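Local structure of zinc transport transcriptional regulator (Lactococcus lactis subsp. lactis, 5YHY) at residues I81-A86 and V93-T98. The protein probably binds DNA as a zinc-responsive transcriptional regulator of the MarR family, carrying bound zinc and a winged helix-turn-helix fold. The protein carries 1 engineered substitution. Sequence-based numbering, arbitrary orientation.
Sequences IKSSRA and VLWSLT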
ATOM      1  N   ILE A  81       7.359 -14.432 -25.737  1.00 20.83           N
ATOM      2  CA  ILE A  81       8.765 -14.811 -25.843  1.00 19.15           C
ATOM      3  C   ILE A  81       8.857 -16.065 -26.687  1.00 20.59           C
ATOM      4  O   ILE A  81       7.850 -16.747 -26.898  1.00 21.40           O
ATOM      5  CB  ILE A  81       9.410 -15.102 -24.472  1.00 19.82           C
ATOM      6  CG1 ILE A  81       8.699 -16.275 -23.785  1.00 20.10           C
ATOM      7  CG2 ILE A  81       9.387 -13.845 -23.591  1.00 21.58           C
ATOM      8  CD1 ILE A  81       9.255 -16.617 -22.405  1.00 20.05           C
ATOM      9  N   LYS A  82      10.065 -16.360 -27.149  1.00 20.37           N
ATOM     10  CA  LYS A  82      10.324 -17.542 -27.966  1.00 20.20           C
ATOM     11  C   LYS A  82      11.689 -18.128 -27.618  1.00 22.19           C
ATOM     12  O   LYS A  82      12.656 -17.397 -27.357  1.00 22.38           O
ATOM     13  CB  LYS A  82      10.244 -17.191 -29.457  1.00 22.00           C
ATOM     14  CG  LYS A  82      11.187 -16.065 -29.890  1.00 26.57           C
ATOM     15  CD  LYS A  82      10.947 -15.687 -31.354  1.00 30.67           C
ATOM     16  CE  LYS A  82      11.765 -14.465 -31.756  1.00 33.25           C
ATOM     17  NZ  LYS A  82      13.230 -14.689 -31.645  1.00 43.42           N
ATOM     18  N   SER A  83      11.774 -19.453 -27.621  1.00 19.51           N
ATOM     19  CA  SER A  83      13.022 -20.120 -27.316  1.00 17.76           C
ATOM     20  C   SER A  83      13.843 -20.413 -28.567  1.00 23.27           C
ATOM     21  O   SER A  83      13.310 -20.542 -29.674  1.00 21.39           O
ATOM     22  CB  SER A  83      12.749 -21.428 -26.573  1.00 21.73           C
ATOM     23  OG  SER A  83      11.997 -22.319 -27.399  1.00 20.62           O
ATOM     24  N   SER A  84      15.147 -20.524 -28.358  1.00 22.68           N
ATOM     25  CA  SER A  84      16.083 -20.885 -29.414  1.00 24.35           C
ATOM     26  C   SER A  84      17.206 -21.669 -28.761  1.00 28.40           C
ATOM     27  O   SER A  84      17.300 -21.740 -27.534  1.00 26.49           O
ATOM     28  CB  SER A  84      16.612 -19.645 -30.129  1.00 27.78           C
ATOM     29  OG  SER A  84      17.301 -18.787 -29.226  1.00 27.28           O
ATOM     30  N   ARG A  85      18.045 -22.282 -29.581  1.00 27.43           N
ATOM     31  CA  ARG A  85      19.082 -23.152 -29.075  1.00 33.23           C
ATOM     32  C   ARG A  85      20.404 -22.418 -29.216  1.00 37.40           C
ATOM     33  O   ARG A  85      20.685 -21.838 -30.262  1.00 40.38           O
ATOM     34  CB  ARG A  85      19.092 -24.449 -29.891  1.00 34.14           C
ATOM     35  CG  ARG A  85      19.503 -25.680 -29.131  1.00 36.89           C
ATOM     36  CD  ARG A  85      19.419 -26.915 -30.025  1.00 37.15           C
ATOM     37  NE  ARG A  85      18.039 -27.315 -30.301  1.00 28.05           N
ATOM     38  CZ  ARG A  85      17.353 -28.177 -29.558  1.00 30.56           C
ATOM     39  NH1 ARG A  85      17.911 -28.727 -28.486  1.00 33.99           N
ATOM     40  NH2 ARG A  85      16.108 -28.495 -29.886  1.00 26.10           N
ATOM     41  N   ALA A  86      21.204 -22.417 -28.156  1.00 41.63           N
ATOM     42  CA  ALA A  86      22.517 -21.784 -28.208  1.00 47.04           C
ATOM     43  C   ALA A  86      23.401 -22.509 -29.219  1.00 52.13           C
ATOM     44  O   ALA A  86      23.547 -23.730 -29.161  1.00 54.09           O
ATOM     45  CB  ALA A  86      23.162 -21.784 -26.828  1.00 48.62           C
ATOM     46  N   VAL A  93      19.082 -23.616 -23.791  1.00 31.24           N
ATOM     47  CA  VAL A  93      17.943 -22.876 -24.329  1.00 27.12           C
ATOM     48  C   VAL A  93      18.087 -21.387 -24.035  1.00 26.30           C
ATOM     49  O   VAL A  93      18.385 -21.005 -22.906  1.00 24.92           O
ATOM     50  CB  VAL A  93      16.620 -23.351 -23.698  1.00 28.80           C
ATOM     51  CG1 VAL A  93      15.449 -22.546 -24.246  1.00 29.23           C
ATOM     52  CG2 VAL A  93      16.413 -24.846 -23.940  1.00 34.46           C
ATOM     53  N   LEU A  94      17.853 -20.559 -25.047  1.00 23.41           N
ATOM     54  CA  LEU A  94      17.861 -19.105 -24.886  1.00 24.22           C
ATOM     55  C   LEU A  94      16.469 -18.549 -25.143  1.00 26.08           C
ATOM     56  O   LEU A  94      15.709 -19.105 -25.943  1.00 24.76           O
ATOM     57  CB  LEU A  94      18.837 -18.472 -25.876  1.00 25.85           C
ATOM     58  CG  LEU A  94      20.310 -18.858 -25.772  1.00 31.06           C
ATOM     59  CD1 LEU A  94      21.024 -18.495 -27.063  1.00 34.18           C
ATOM     60  CD2 LEU A  94      20.945 -18.166 -24.586  1.00 27.95           C
ATOM     61  N   TRP A  95      16.138 -17.449 -24.474  1.00 21.14           N
ATOM     62  CA  TRP A  95      14.845 -16.801 -24.649  1.00 19.75           C
ATOM     63  C   TRP A  95      14.999 -15.413 -25.215  1.00 22.99           C
ATOM     64  O   TRP A  95      15.900 -14.667 -24.813  1.00 22.94           O
ATOM     65  CB  TRP A  95      14.108 -16.724 -23.311  1.00 19.38           C
ATOM     66  CG  TRP A  95      13.801 -18.078 -22.774  1.00 19.38           C
ATOM     67  CD1 TRP A  95      14.542 -18.793 -21.888  1.00 20.60           C
ATOM     68  CD2 TRP A  95      12.684 -18.905 -23.124  1.00 19.99           C
ATOM     69  NE1 TRP A  95      13.946 -20.008 -21.642  1.00 20.73           N
ATOM     70  CE2 TRP A  95      12.801 -20.099 -22.388  1.00 20.48           C
ATOM     71  CE3 TRP A  95      11.588 -18.742 -23.978  1.00 19.68           C
ATOM     72  CZ2 TRP A  95      11.870 -21.134 -22.489  1.00 22.39           C
ATOM     73  CZ3 TRP A  95      10.665 -19.761 -24.068  1.00 20.51           C
ATOM     74  CH2 TRP A  95      10.809 -20.942 -23.329  1.00 19.82           C
ATOM     75  N   SER A  96      14.114 -15.070 -26.146  1.00 21.43           N
ATOM     76  CA  SER A  96      14.069 -13.724 -26.703  1.00 21.18           C
ATOM     77  C   SER A  96      12.638 -13.210 -26.810  1.00 23.52           C
ATOM     78  O   SER A  96      11.680 -13.985 -26.765  1.00 21.60           O
ATOM     79  CB  SER A  96      14.755 -13.693 -28.069  1.00 28.78           C
ATOM     80  OG  SER A  96      14.128 -14.598 -28.950  1.00 32.87           O
ATOM     81  N   LEU A  97      12.494 -11.894 -26.946  1.00 22.80           N
ATOM     82  CA  LEU A  97      11.186 -11.292 -27.139  1.00 22.17           C
ATOM     83  C   LEU A  97      10.646 -11.618 -28.524  1.00 23.64           C
ATOM     84  O   LEU A  97      11.410 -11.746 -29.479  1.00 27.47           O
ATOM     85  CB  LEU A  97      11.277  -9.772 -27.029  1.00 25.41           C
ATOM     86  CG  LEU A  97      11.731  -9.195 -25.694  1.00 22.84           C
ATOM     87  CD1 LEU A  97      11.581  -7.684 -25.756  1.00 27.07           C
ATOM     88  CD2 LEU A  97      10.886  -9.776 -24.576  1.00 23.18           C
ATOM     89  N   THR A  98       9.332 -11.740 -28.615  1.00 24.06           N
ATOM     90  CA  THR A  98       8.650 -11.690 -29.907  1.00 23.35           C
ATOM     91  C   THR A  98       8.358 -10.224 -30.212  1.00 29.86           C
ATOM     92  O   THR A  98       8.427  -9.372 -29.324  1.00 26.70           O
ATOM     93  CB  THR A  98       7.334 -12.477 -29.891  1.00 23.86           C
ATOM     94  OG1 THR A  98       6.412 -11.872 -28.975  1.00 24.68           O
ATOM     95  CG2 THR A  98       7.578 -13.940 -29.502  1.00 24.70           C
TER
HETATM   96  O   HOH W   1      15.194 -17.161 -28.580  1.00 28.71           O
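Lys82 and Ser96 pair across the two-stranded antiparallel hairpin that forms the wing of this MarR-type winged helix-turn-helix protein. Strands 81-85 and 93-97 run antiparallel, and two reciprocal backbone pairs, Lys82 with Ser96 and Ser84 with Leu94, set their register. Of these four bonds the straightest is Leu94 N to Ser84 O, 2.8 Å with 176° at the hydrogen. The Lys82 side chain can be followed outward. CB lies 4.2 Å from Thr98 CG2; CG, placed between the backbone N and the carbonyl carbon, comes within 3.4 Å of Ser96 OG; CD runs on more loosely past the same oxygen; CE approaches Leu97 O. A bend at chi4 (62°) then folds NZ back onto Ser96 OG, a 2.8 Å hydrogen bond.

The face bearing Ser83 and Trp95 is built differently. Ser83 CB sits over the six-membered ring of Trp95, 3.8 Å from its centroid and 17° off the normal, a CH-pi contact, while Val93 CG1 lies over the same face of the indole, toward NE1. Ile81 crosses the indole obliquely, its CD1 3.5 Å from Trp95 CE3. Both residues also touch Leu72 of helix 65-77, and Ile81 reaches Leu44 and Leu47 of helix 38-49, so this face packs the wing against the helical part of the domain. Trp95 NE1 is hydrogen-bonded to Asn54 OD1, at the start of helix 54-61.

Back on the Lys82 side, one water bridges the strands: it donates to Lys82 O, is hydrogen-bonded to Ser84 OG and Ser96 OG, and makes a weak bond to Leu94 O at 3.3 Å.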